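Local structure of 5' nucleotidase family protein (4Q7F) at residues 152-157 with 280-285; 273-278 with 286-291; 392-397 with 492-497. The protein belongs to the 5'-nucleotidase family, joining a calcineurin-like phosphoesterase domain that holds a manganese and a magnesium ion to a C-terminal domain that helps line the ligand pocket. All coordinates share one frame; numbering follows the deposited sequence.

Contact 1: 152-157 with 280-285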
loop_
_atom_site.group_PDB
_atom_site.type_symbol
_atom_site.label_atom_id
_atom_site.label_comp_id
_atom_site.label_asym_id
_atom_site.label_seq_id
_atom_site.Cartn_x
_atom_site.Cartn_y
_atom_site.Cartn_z
ATOM N N VAL A 152 1.153 -9.433 -32.842
ATOM C CA VAL A 152 2.281 -10.334 -32.665
ATOM C C VAL A 152 2.108 -11.292 -33.837
ATOM O O VAL A 152 1.232 -12.178 -33.818
ATOM C CB VAL A 152 2.233 -11.123 -31.351
ATOM C CG1 VAL A 152 3.415 -12.103 -31.292
ATOM C CG2 VAL A 152 2.232 -10.176 -30.167
ATOM N N GLY A 153 2.905 -11.072 -34.879
ATOM C CA GLY A 153 2.771 -11.853 -36.090
ATOM C C GLY A 153 1.389 -11.562 -36.642
ATOM O O GLY A 153 0.974 -10.417 -36.711
ATOM N N ASP A 154 0.664 -12.613 -36.993
ATOM C CA ASP A 154 -0.691 -12.481 -37.528
ATOM C C ASP A 154 -1.777 -12.588 -36.437
ATOM O O ASP A 154 -2.946 -12.827 -36.737
ATOM C CB ASP A 154 -0.927 -13.515 -38.639
ATOM C CG ASP A 154 -0.666 -14.947 -38.187
ATOM O OD1 ASP A 154 -0.282 -15.158 -37.012
ATOM O OD2 ASP A 154 -0.839 -15.867 -39.013
ATOM N N GLN A 155 -1.369 -12.429 -35.180
ATOM C CA GLN A 155 -2.283 -12.483 -34.040
ATOM C C GLN A 155 -2.406 -11.092 -33.430
ATOM O O GLN A 155 -1.604 -10.205 -33.725
ATOM C CB GLN A 155 -1.750 -13.428 -32.958
ATOM C CG GLN A 155 -1.499 -14.868 -33.381
ATOM C CD GLN A 155 -2.731 -15.554 -33.945
ATOM O OE1 GLN A 155 -3.093 -15.352 -35.101
ATOM N NE2 GLN A 155 -3.346 -16.411 -33.145
ATOM N N THR A 156 -3.420 -10.901 -32.593
ATOM C CA THR A 156 -3.603 -9.643 -31.898
ATOM C C THR A 156 -3.691 -9.889 -30.418
ATOM O O THR A 156 -4.347 -10.834 -29.968
ATOM C CB THR A 156 -4.862 -8.900 -32.377
ATOM O OG1 THR A 156 -4.690 -8.512 -33.739
ATOM C CG2 THR A 156 -5.105 -7.649 -31.535
ATOM N N VAL A 157 -2.984 -9.053 -29.669
ATOM C CA VAL A 157 -3.030 -9.085 -28.219
ATOM C C VAL A 157 -3.888 -7.916 -27.751
ATOM O O VAL A 157 -3.741 -6.807 -28.252
ATOM C CB VAL A 157 -1.632 -8.914 -27.593
ATOM C CG1 VAL A 157 -1.740 -8.934 -26.072
ATOM C CG2 VAL A 157 -0.697 -9.996 -28.091
ATOM N N GLU A 280 2.585 -25.247 -34.086
ATOM C CA GLU A 280 2.345 -25.388 -35.520
ATOM C C GLU A 280 0.912 -24.876 -35.604
ATOM O O GLU A 280 0.097 -25.205 -34.746
ATOM C CB GLU A 280 2.502 -26.822 -36.060
ATOM C CG GLU A 280 1.415 -27.826 -35.682
ATOM C CD GLU A 280 1.511 -29.125 -36.478
ATOM O OE1 GLU A 280 2.491 -29.303 -37.233
ATOM O OE2 GLU A 280 0.597 -29.968 -36.363
ATOM N N TYR A 281 0.636 -24.050 -36.611
ATOM C CA TYR A 281 -0.657 -23.357 -36.810
ATOM C C TYR A 281 -0.433 -21.879 -36.457
ATOM O O TYR A 281 -1.294 -21.034 -36.702
ATOM C CB TYR A 281 -1.829 -23.904 -35.967
ATOM C CG TYR A 281 -2.106 -25.392 -36.103
ATOM C CD1 TYR A 281 -2.295 -25.974 -37.354
ATOM C CD2 TYR A 281 -2.244 -26.203 -34.970
ATOM C CE1 TYR A 281 -2.558 -27.329 -37.479
ATOM C CE2 TYR A 281 -2.512 -27.555 -35.086
ATOM C CZ TYR A 281 -2.671 -28.113 -36.341
ATOM O OH TYR A 281 -2.940 -29.457 -36.459
ATOM N N GLU A 282 0.727 -21.592 -35.860
ATOM C CA GLU A 282 1.118 -20.240 -35.466
ATOM C C GLU A 282 0.135 -19.604 -34.478
ATOM O O GLU A 282 -0.268 -18.449 -34.621
ATOM C CB GLU A 282 1.365 -19.367 -36.704
ATOM C CG GLU A 282 2.539 -19.876 -37.535
ATOM C CD GLU A 282 2.756 -19.109 -38.826
ATOM O OE1 GLU A 282 3.804 -19.331 -39.469
ATOM O OE2 GLU A 282 1.890 -18.291 -39.206
ATOM N N ASN A 283 -0.231 -20.395 -33.472
ATOM C CA ASN A 283 -1.114 -19.970 -32.400
ATOM C C ASN A 283 -0.303 -19.815 -31.123
ATOM O O ASN A 283 0.342 -20.757 -30.666
ATOM C CB ASN A 283 -2.218 -20.999 -32.187
ATOM C CG ASN A 283 -3.102 -21.156 -33.402
ATOM O OD1 ASN A 283 -3.383 -20.186 -34.109
ATOM N ND2 ASN A 283 -3.558 -22.379 -33.649
ATOM N N LEU A 284 -0.336 -18.617 -30.556
ATOM C CA LEU A 284 0.386 -18.315 -29.323
ATOM C C LEU A 284 -0.221 -19.024 -28.116
ATOM O O LEU A 284 -1.439 -19.026 -27.941
ATOM C CB LEU A 284 0.380 -16.801 -29.073
ATOM C CG LEU A 284 1.247 -15.946 -29.998
ATOM C CD1 LEU A 284 0.891 -14.471 -29.916
ATOM C CD2 LEU A 284 2.720 -16.160 -29.675
ATOM N N SER A 285 0.632 -19.640 -27.305
ATOM C CA SER A 285 0.192 -20.287 -26.080
ATOM C C SER A 285 1.229 -19.990 -25.023
ATOM O O SER A 285 2.377 -19.656 -25.331
ATOM C CB SER A 285 0.041 -21.800 -26.243
ATOM O OG SER A 285 1.306 -22.434 -26.304
#

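Contact 2: 273-278 with 286-291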
loop_
_atom_site.group_PDB
_atom_site.type_symbol
_atom_site.label_atom_id
_atom_site.label_comp_id
_atom_site.label_asym_id
_atom_site.label_seq_id
_atom_site.Cartn_x
_atom_site.Cartn_y
_atom_site.Cartn_z
ATOM N N ARG A 273 7.692 -12.641 -15.320
ATOM C CA ARG A 273 7.969 -12.873 -16.747
ATOM C C ARG A 273 7.024 -13.947 -17.252
ATOM O O ARG A 273 6.961 -15.032 -16.684
ATOM C CB ARG A 273 9.401 -13.313 -17.003
ATOM C CG ARG A 273 9.732 -13.449 -18.487
ATOM C CD ARG A 273 11.122 -14.007 -18.708
ATOM N NE ARG A 273 11.211 -15.447 -18.420
ATOM C CZ ARG A 273 12.351 -16.114 -18.256
ATOM N NH1 ARG A 273 13.522 -15.494 -18.331
ATOM N NH2 ARG A 273 12.334 -17.418 -18.031
ATOM N N VAL A 274 6.253 -13.611 -18.281
ATOM C CA VAL A 274 5.362 -14.564 -18.904
ATOM C C VAL A 274 5.759 -14.613 -20.356
ATOM O O VAL A 274 5.839 -13.572 -20.997
ATOM C CB VAL A 274 3.898 -14.147 -18.766
ATOM C CG1 VAL A 274 2.999 -15.093 -19.547
ATOM C CG2 VAL A 274 3.507 -14.142 -17.291
ATOM N N VAL A 275 6.024 -15.817 -20.863
ATOM C CA VAL A 275 6.416 -16.001 -22.236
ATOM C C VAL A 275 5.343 -16.764 -22.984
ATOM O O VAL A 275 4.804 -17.780 -22.503
ATOM C CB VAL A 275 7.739 -16.795 -22.368
ATOM C CG1 VAL A 275 8.138 -16.935 -23.834
ATOM C CG2 VAL A 275 8.848 -16.133 -21.569
ATOM N N LEU A 276 5.021 -16.254 -24.162
ATOM C CA LEU A 276 4.086 -16.912 -25.033
ATOM C C LEU A 276 4.876 -17.317 -26.272
ATOM O O LEU A 276 5.791 -16.590 -26.679
ATOM C CB LEU A 276 2.954 -15.977 -25.413
ATOM C CG LEU A 276 2.096 -15.301 -24.368
ATOM C CD1 LEU A 276 0.948 -14.625 -25.108
ATOM C CD2 LEU A 276 1.555 -16.244 -23.298
ATOM N N SER A 277 4.576 -18.490 -26.842
ATOM C CA SER A 277 5.262 -18.948 -28.069
ATOM C C SER A 277 4.292 -19.666 -29.005
ATOM O O SER A 277 3.290 -20.228 -28.568
ATOM C CB SER A 277 6.491 -19.834 -27.765
ATOM O OG SER A 277 6.146 -21.007 -27.042
ATOM N N THR A 278 4.585 -19.617 -30.301
ATOM C CA THR A 278 3.718 -20.229 -31.301
ATOM C C THR A 278 3.908 -21.743 -31.427
ATOM O O THR A 278 4.975 -22.275 -31.152
ATOM C CB THR A 278 3.941 -19.595 -32.687
ATOM O OG1 THR A 278 5.321 -19.698 -33.046
ATOM C CG2 THR A 278 3.550 -18.133 -32.674
ATOM N N VAL A 286 0.820 -20.119 -23.773
ATOM C CA VAL A 286 1.697 -19.853 -22.662
ATOM C C VAL A 286 2.807 -20.889 -22.626
ATOM O O VAL A 286 2.547 -22.088 -22.571
ATOM C CB VAL A 286 0.946 -19.910 -21.310
ATOM C CG1 VAL A 286 1.921 -19.711 -20.161
ATOM C CG2 VAL A 286 -0.169 -18.878 -21.256
ATOM N N GLU A 287 4.043 -20.414 -22.649
ATOM C CA GLU A 287 5.194 -21.283 -22.566
ATOM C C GLU A 287 5.669 -21.330 -21.127
ATOM O O GLU A 287 5.856 -22.400 -20.573
ATOM C CB GLU A 287 6.305 -20.782 -23.488
ATOM C CG GLU A 287 7.649 -21.457 -23.295
ATOM C CD GLU A 287 8.666 -21.048 -24.348
ATOM O OE1 GLU A 287 8.385 -21.234 -25.548
ATOM O OE2 GLU A 287 9.762 -20.580 -23.975
ATOM N N SER A 288 5.847 -20.163 -20.519
ATOM C CA SER A 288 6.322 -20.077 -19.143
ATOM C C SER A 288 5.733 -18.879 -18.397
ATOM O O SER A 288 5.319 -17.888 -18.999
ATOM C CB SER A 288 7.855 -19.985 -19.125
ATOM O OG SER A 288 8.293 -18.797 -19.754
ATOM N N CYS A 289 5.721 -18.988 -17.071
ATOM C CA CYS A 289 5.202 -17.953 -16.184
ATOM C C CYS A 289 5.940 -18.067 -14.839
ATOM O O CYS A 289 5.715 -19.024 -14.076
ATOM C CB CYS A 289 3.703 -18.153 -16.008
ATOM S SG CYS A 289 2.970 -17.158 -14.702
ATOM N N GLU A 290 6.803 -17.095 -14.537
ATOM C CA GLU A 290 7.618 -17.184 -13.339
ATOM C C GLU A 290 8.043 -15.830 -12.831
ATOM O O GLU A 290 7.770 -14.809 -13.465
ATOM C CB GLU A 290 8.855 -18.023 -13.656
ATOM C CG GLU A 290 9.832 -17.381 -14.630
ATOM C CD GLU A 290 10.723 -18.395 -15.334
ATOM O OE1 GLU A 290 10.224 -19.114 -16.236
ATOM O OE2 GLU A 290 11.933 -18.444 -15.016
ATOM N N LEU A 291 8.688 -15.825 -11.667
ATOM C CA LEU A 291 9.228 -14.604 -11.098
ATOM C C LEU A 291 10.707 -14.733 -11.216
ATOM O O LEU A 291 11.257 -15.761 -10.885
ATOM C CB LEU A 291 8.877 -14.434 -9.614
ATOM C CG LEU A 291 7.402 -14.351 -9.238
ATOM C CD1 LEU A 291 7.280 -14.135 -7.720
ATOM C CD2 LEU A 291 6.668 -13.259 -10.007
HETATM O O HOH W 1 8.744 -17.160 -17.900
#

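Contact 3: 392-397 with 492-497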
loop_
_atom_site.group_PDB
_atom_site.type_symbol
_atom_site.label_atom_id
_atom_site.label_comp_id
_atom_site.label_asym_id
_atom_site.label_seq_id
_atom_site.Cartn_x
_atom_site.Cartn_y
_atom_site.Cartn_z
ATOM N N VAL A 392 -10.946 14.527 13.889
ATOM C CA VAL A 392 -11.559 14.281 15.203
ATOM C C VAL A 392 -13.001 13.950 14.909
ATOM O O VAL A 392 -13.682 14.693 14.230
ATOM C CB VAL A 392 -11.444 15.450 16.172
ATOM C CG1 VAL A 392 -12.094 15.070 17.504
ATOM C CG2 VAL A 392 -9.992 15.783 16.399
ATOM N N LEU A 393 -13.431 12.792 15.387
ATOM C CA LEU A 393 -14.769 12.298 15.148
ATOM C C LEU A 393 -15.546 12.165 16.425
ATOM O O LEU A 393 -14.990 11.809 17.430
ATOM C CB LEU A 393 -14.672 10.898 14.529
ATOM C CG LEU A 393 -13.893 10.840 13.217
ATOM C CD1 LEU A 393 -13.955 9.405 12.677
ATOM C CD2 LEU A 393 -14.457 11.831 12.234
ATOM N N ALA A 394 -16.849 12.415 16.341
ATOM C CA ALA A 394 -17.754 12.284 17.467
ATOM C C ALA A 394 -18.365 10.903 17.377
ATOM O O ALA A 394 -19.024 10.567 16.369
ATOM C CB ALA A 394 -18.823 13.353 17.391
ATOM N N VAL A 395 -18.123 10.111 18.417
ATOM C CA VAL A 395 -18.597 8.733 18.484
ATOM C C VAL A 395 -19.186 8.415 19.865
ATOM O O VAL A 395 -18.752 8.955 20.886
ATOM C CB VAL A 395 -17.454 7.725 18.176
ATOM C CG1 VAL A 395 -16.912 7.901 16.742
ATOM C CG2 VAL A 395 -16.296 7.871 19.164
ATOM N N SER A 396 -20.173 7.539 19.897
ATOM C CA SER A 396 -20.722 7.108 21.180
ATOM C C SER A 396 -19.679 6.228 21.861
ATOM O O SER A 396 -18.746 5.749 21.212
ATOM C CB SER A 396 -21.988 6.306 20.970
ATOM O OG SER A 396 -21.719 5.139 20.251
ATOM N N GLY A 397 -19.833 6.012 23.159
ATOM C CA GLY A 397 -18.922 5.146 23.904
ATOM C C GLY A 397 -19.002 3.720 23.370
ATOM O O GLY A 397 -18.027 2.970 23.423
ATOM N N PRO A 492 -19.802 12.309 12.762
ATOM C CA PRO A 492 -19.661 13.771 12.577
ATOM C C PRO A 492 -18.220 14.208 12.735
ATOM O O PRO A 492 -17.526 13.688 13.603
ATOM C CB PRO A 492 -20.572 14.336 13.672
ATOM C CG PRO A 492 -21.641 13.294 13.797
ATOM C CD PRO A 492 -20.922 11.982 13.667
ATOM N N VAL A 493 -17.747 15.101 11.858
ATOM C CA VAL A 493 -16.357 15.557 11.913
ATOM C C VAL A 493 -16.245 16.831 12.747
ATOM O O VAL A 493 -16.687 17.920 12.355
ATOM C CB VAL A 493 -15.741 15.776 10.505
ATOM C CG1 VAL A 493 -14.264 16.127 10.627
ATOM C CG2 VAL A 493 -15.909 14.533 9.657
ATOM N N VAL A 494 -15.647 16.669 13.913
ATOM C CA VAL A 494 -15.496 17.744 14.876
ATOM C C VAL A 494 -14.346 18.657 14.519
ATOM O O VAL A 494 -14.369 19.848 14.830
ATOM C CB VAL A 494 -15.216 17.149 16.246
ATOM C CG1 VAL A 494 -14.933 18.236 17.279
ATOM C CG2 VAL A 494 -16.364 16.248 16.648
ATOM N N LYS A 495 -13.323 18.078 13.911
ATOM C CA LYS A 495 -12.129 18.819 13.507
ATOM C C LYS A 495 -11.423 18.078 12.361
ATOM O O LYS A 495 -11.255 16.845 12.380
ATOM C CB LYS A 495 -11.216 19.012 14.727
ATOM C CG LYS A 495 -10.065 20.003 14.584
ATOM C CD LYS A 495 -9.427 20.218 15.958
ATOM C CE LYS A 495 -8.095 20.957 15.903
ATOM N NZ LYS A 495 -8.183 22.329 15.313
ATOM N N ASP A 496 -11.020 18.851 11.363
ATOM C CA ASP A 496 -10.335 18.355 10.192
ATOM C C ASP A 496 -8.919 18.912 10.307
ATOM O O ASP A 496 -8.693 20.109 10.081
ATOM C CB ASP A 496 -11.066 18.872 8.943
ATOM C CG ASP A 496 -10.418 18.427 7.640
ATOM O OD1 ASP A 496 -9.325 17.846 7.663
ATOM O OD2 ASP A 496 -10.999 18.681 6.569
ATOM N N ILE A 497 -7.975 18.049 10.705
ATOM C CA ILE A 497 -6.599 18.467 10.926
ATOM C C ILE A 497 -5.749 18.180 9.685
ATOM O O ILE A 497 -5.299 17.049 9.464
ATOM C CB ILE A 497 -6.011 17.793 12.176
ATOM C CG1 ILE A 497 -6.883 18.112 13.399
ATOM C CG2 ILE A 497 -4.583 18.270 12.420
ATOM C CD1 ILE A 497 -6.519 17.326 14.630
#

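Contact 1: 152-157 with 280-285
Glu282 opens the contact by standing opposite Asp154 at the tip of a tight turn. Their side chains cross at about a right angle, with the carboxylate planes 69° apart and Glu282 OE2 3.7 Å from Asp154 OD2. Two like charges this close would be expected to repel each other, probably eased by solvent since both residues are exposed. The carbonyl of Glu282 faces Gln155, whose CD, in one of two conformers, lies 3.9 Å from Glu282 O. At Asn283 the CB points away, yet the end of the side chain comes back toward Gln155, an approach whose detail is doubtful; the backbone N of Asn283 hydrogen-bonds to Asp279 OD1. Leu284 makes the apolar part. Chi1 (-71°) sets Leu284 CG anti to the carbonyl carbon, and chi2 (165°) then directs CD1, which lies 3.7 Å from Val152 CG1 and 4.2 Å from Gln155 CB, so the methyl touches residues at both ends of the turn. That turn, Val152 to Gln155, is type II', with Gly153 at positive phi, and closes the hairpin of strands 147-152 and 155-163. No hydrogen bond links the two segments. Strand 155-163 belongs to one sheet of the phosphoesterase sandwich and strand 284-293 edges the other; Leu284 also rests on Ile201 of strand 201-207, Val157 on Val203 of the same strand, and Val152 on Gln64.

Contact 2: 273-278 with 286-291
Arg273 and Glu290 lie side by side and point the same way, guanidinium and carboxylate planes turned 56° apart. The NH2 of Arg273 is 3.2 Å from OE2 of Glu290, but that oxygen stands well out of the guanidinium plane, making this a salt bridge of charges to which no N-H points; NH1 makes a second salt bridge with Asp58. A water in the guanidinium plane takes a hydrogen bond from Arg273 NE (3.0 Å) and gives bonds to Arg273 O and Glu290 OE1, tying main chain and both side chains together. On the same face, Val275 lays CG2 3.3 Å from Ser288 OG, while Glu287 runs alongside Val275, extended beyond CG, which is anti to its backbone N (chi1 169°). Its OE1 takes a 2.7 Å hydrogen bond from Ser277 OG, met on the anti side 25° out of the carboxylate plane. The other face is apolar: Val274 CG2 meets Cys289 SG, and Leu276 CD2 approaches Val286 CG2 at 3.8 Å. The antiparallel strands are interrupted by a classic beta bulge, in which Val275 O accepts hydrogen bonds from both Glu287 N (2.7 Å) and Ser288 N (3.3 Å), on one face of its plane. This hairpin ends a five-stranded sheet: strand 270-278 bonds on to strand 19-25, strand 284-293 is outermost, and Val274 and Cys289 pack on Ala260 and Ile262 of strand 259-264 in the facing sheet.

Contact 3: 392-397 with 492-497
Val392 pairs with Lys495 through main-chain hydrogen bonds that build a classic beta bulge. Val392 N gives a bond to Lys495 O at 2.8 Å. In return Val392 O accepts a bond from Val494 N at 2.8 Å and a weak second one from Lys495 N at 3.4 Å. Both Val494 and Lys495 therefore face Val392, and the register slips by one residue. Beyond the bulge Ala394 N bonds to Pro492 O at 3.1 Å, while Leu393 CA makes a C-H...O contact with the same oxygen. Apolar contacts divide between the two faces. On one, the branches of Val392 part company: CG1, anti to the backbone N (chi1 -179°), reaches Val494 CB at 4.0 Å, whereas CG2 meets Lys495 CB and the CD1 of Ile497. The lysine chain then leads its end away from the contact. Val494 CG2 comes to 3.9 Å from Ala394 CB. On the other face the side chains of Leu393 and Val493 cross, and Leu393 CD2 lies 4.0 Å from Val493 CG2. Strand 493-497 is the outermost strand of a five-stranded sheet in the C-terminal half of the chain, and 390-396 lies between it and strand 469-475, where Leu393 packs on Val474. Val392 and Ile497 rest on Ser355 of helix 342-355, and Ser396, through OG to Lys399 N, N-caps helix 397-408.

Overall arrangement
Contacts 1 and 2 share strand 284-293 and lie with centres 14 Å apart. They meet where Ser285 O approaches Ser277 N at 2.9 Å, a probable hydrogen bond that carries the hairpin on past contact 2, and where Leu284 CD2 packs on Thr278 CG2. Contact 2 holds the hairpin together; contact 1 packs its turn end against the 147-163 hairpin edging the other sheet. Contact 3 belongs to the other half of the molecule, its centre about 59 Å from contact 1 and 52 Å from contact 2. The bound (2R,3S,5R)-5-(6-amino-9H-purin-9-yl)-tetrahydro-2-(hydroxymethyl)furan-3-ol is about 13 Å from the Leu393 side chain; pocket residue Asn475 ends strand 469-475, beside 390-396, and Asn388 shortly precedes the latter.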